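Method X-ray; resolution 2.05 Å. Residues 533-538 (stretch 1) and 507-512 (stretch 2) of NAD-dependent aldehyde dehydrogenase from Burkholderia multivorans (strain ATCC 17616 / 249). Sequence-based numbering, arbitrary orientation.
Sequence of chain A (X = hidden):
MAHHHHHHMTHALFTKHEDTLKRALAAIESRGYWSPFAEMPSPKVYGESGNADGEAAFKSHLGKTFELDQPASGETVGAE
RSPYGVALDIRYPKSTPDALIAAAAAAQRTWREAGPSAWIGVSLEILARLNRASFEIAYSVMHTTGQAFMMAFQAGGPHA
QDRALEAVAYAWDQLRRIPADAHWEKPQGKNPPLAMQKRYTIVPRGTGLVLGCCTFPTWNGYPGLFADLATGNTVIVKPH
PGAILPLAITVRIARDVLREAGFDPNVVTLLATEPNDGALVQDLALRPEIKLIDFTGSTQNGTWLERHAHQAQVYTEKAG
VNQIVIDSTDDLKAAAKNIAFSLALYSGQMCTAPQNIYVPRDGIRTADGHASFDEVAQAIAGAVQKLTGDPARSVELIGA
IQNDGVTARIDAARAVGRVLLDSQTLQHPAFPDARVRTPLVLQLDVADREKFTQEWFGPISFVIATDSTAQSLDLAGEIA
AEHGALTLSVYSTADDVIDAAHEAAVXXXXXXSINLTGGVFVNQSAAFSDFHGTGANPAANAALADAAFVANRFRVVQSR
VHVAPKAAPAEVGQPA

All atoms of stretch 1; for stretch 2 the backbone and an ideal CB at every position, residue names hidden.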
# COMPACT_ATOMS: atom_id res chain seq x y z
N GLY A 533 4.78 -12.96 -8.70
CA GLY A 533 4.22 -13.05 -7.36
C GLY A 533 2.88 -12.33 -7.27
O GLY A 533 2.58 -11.46 -8.10
N THR A 534 2.07 -12.67 -6.28
CA THR A 534 0.79 -11.99 -6.10
C THR A 534 0.78 -11.02 -4.94
O THR A 534 0.03 -10.04 -4.98
CB THR A 534 -0.34 -13.01 -5.88
OG1 THR A 534 -0.11 -13.72 -4.65
CG2 THR A 534 -0.43 -14.00 -7.06
N GLY A 535 1.61 -11.25 -3.92
CA GLY A 535 1.47 -10.56 -2.65
C GLY A 535 0.47 -11.18 -1.69
O GLY A 535 0.21 -10.60 -0.63
N ALA A 536 -0.12 -12.34 -2.03
CA ALA A 536 -1.14 -12.97 -1.20
C ALA A 536 -0.64 -14.14 -0.36
O ALA A 536 -1.34 -14.54 0.58
CB ALA A 536 -2.31 -13.48 -2.07
N ASN A 537 0.52 -14.70 -0.65
CA ASN A 537 1.02 -15.85 0.09
C ASN A 537 2.42 -15.55 0.60
O ASN A 537 3.01 -14.52 0.25
CB ASN A 537 0.94 -17.14 -0.78
CG ASN A 537 1.98 -17.22 -1.90
OD1 ASN A 537 3.15 -16.85 -1.75
ND2 ASN A 537 1.55 -17.73 -3.05
N PRO A 538 2.97 -16.40 1.50
CA PRO A 538 4.22 -16.05 2.18
C PRO A 538 5.47 -15.91 1.31
O PRO A 538 6.53 -15.61 1.86
CB PRO A 538 4.39 -17.19 3.18
CG PRO A 538 3.00 -17.57 3.51
CD PRO A 538 2.26 -17.48 2.21
N UNK A 507 -6.75 -20.26 -4.03
CA UNK A 507 -6.47 -20.60 -2.63
C UNK A 507 -5.01 -20.32 -2.29
O UNK A 507 -4.72 -19.68 -1.27
CB UNK A 507 -6.80 -22.07 -2.36
N UNK A 508 -4.09 -20.78 -3.13
CA UNK A 508 -2.68 -20.61 -2.87
C UNK A 508 -2.12 -19.23 -3.19
O UNK A 508 -0.94 -18.98 -2.91
CB UNK A 508 -1.90 -21.66 -3.67
N UNK A 509 -2.93 -18.34 -3.77
CA UNK A 509 -2.47 -17.04 -4.22
C UNK A 509 -1.25 -17.10 -5.12
O UNK A 509 -0.27 -16.39 -4.90
CB UNK A 509 -2.16 -16.16 -3.01
N UNK A 510 -1.31 -17.94 -6.16
CA UNK A 510 -0.14 -18.25 -6.98
C UNK A 510 -0.56 -18.29 -8.44
O UNK A 510 -1.64 -18.78 -8.78
CB UNK A 510 0.50 -19.58 -6.56
N UNK A 511 0.31 -17.75 -9.30
CA UNK A 511 0.05 -17.74 -10.73
C UNK A 511 0.07 -19.15 -11.30
O UNK A 511 0.91 -19.98 -10.94
CB UNK A 511 1.08 -16.86 -11.45
N UNK A 512 -0.87 -19.42 -12.20
CA UNK A 512 -1.09 -20.76 -12.76
C UNK A 512 -0.64 -20.83 -14.21
O UNK A 512 -1.01 -19.98 -15.03
CB UNK A 512 -2.57 -21.15 -12.65

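Stretch 1 is an irregular segment. Two of its side chains, Thr534 and Asn537, each hydrogen-bond to the backbone of stretch 2, and the methyl of Ala536 lies between them in sequence. The nearest CA atoms across the two stretches are those of position 509 and Ala536, 5.2 Å apart.

Position 507 has helical backbone angles. Its CB has nothing of stretch 1 within 5.5 Å, so stretch 1 sets no limit on the side chain. Small, long, polar or charged residues would all suit a helical position of this kind. The deposited residue is Arg507. Its side chain is extended, with chi1, chi2 and chi3 all t, and stays clear of stretch 1.

Position 508 has phi/psi of -79/-5, which most residues can adopt. An ideal CB would point sideways and lie 5.3 Å from Asn537 ND2, so it would not clash with stretch 1. What stretch 1 offers here is a donor for the backbone. Glycine, alanine or a modest polar residue would be compatible with these atoms. The deposited residue is Gly508. Its carbonyl accepts a hydrogen bond from Asn537, with ND2 to Gly508 O at 2.8 Å and an angle of 160°. Any residue could supply that carbonyl, so the bond itself does not select glycine.

Position 509 is the most constrained. Phi is positive (53/50), and the residue is the first after the helix to leave helical angles. Positive phi by itself favours glycine, although asparagine and aspartate also tolerate such angles. The ideal CB points toward stretch 1 and would sit 2.8 Å from Ala536 CB, which is a clash. Glycine is therefore the expected residue, and Gly509 is deposited. Without a side chain, its CA packs 4.2 Å from Ala536 CB. Its carbonyl accepts a hydrogen bond from the Thr534 hydroxyl, OG1 to Gly509 O at 2.7 Å. That same hydroxyl accepts a bond from the Ala536 backbone, N to Thr534 OG1 at 3.0 Å, so it links the Thr534–Ala536 segment to the residue just after the helix. A water donates to Gly509 O at 3.1 Å and accepts from Thr534 N at 3.2 Å, adding a bridge between the two backbones.

Position 510 has extended angles (-138/140), which suit beta-branched residues. Its CB points sideways, 4.1 Å from Asn537 ND2, with no clash. Valine, isoleucine, threonine or alanine would fit this description. The deposited residue is Val510, with chi1 p.

Position 511 is also extended, and its CB points sideways, 5.5 Å from Thr534 CG2. Stretch 1 offers only a methyl nearby, so many residues are possible. Ala511 is deposited and makes a loose contact, with its N 4.4 Å from Thr534 CG2.

Position 512 lies in a strand, beyond the reach of stretch 1. Many strand-compatible residues would suit it. Leu512 is deposited, with chi1 t and chi2 p.

Stretch 2 507-512: RGGVAL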
# COMPACT_ATOMS: atom_id res chain seq x y z
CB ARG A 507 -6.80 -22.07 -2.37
CG ARG A 507 -6.42 -22.53 -0.96
CD ARG A 507 -6.52 -24.04 -0.85
NE ARG A 507 -6.34 -24.55 0.51
CZ ARG A 507 -6.28 -25.85 0.81
NH1 ARG A 507 -6.37 -26.77 -0.16
NH2 ARG A 507 -6.12 -26.23 2.08
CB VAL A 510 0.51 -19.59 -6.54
CG1 VAL A 510 -0.49 -20.74 -6.64
CG2 VAL A 510 1.77 -19.88 -7.35
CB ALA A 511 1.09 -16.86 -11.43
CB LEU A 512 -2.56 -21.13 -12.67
CG LEU A 512 -2.93 -22.52 -13.19
CD1 LEU A 512 -2.32 -23.60 -12.32
CD2 LEU A 512 -4.44 -22.68 -13.27
O HOH W 1 2.69 -15.67 -5.31
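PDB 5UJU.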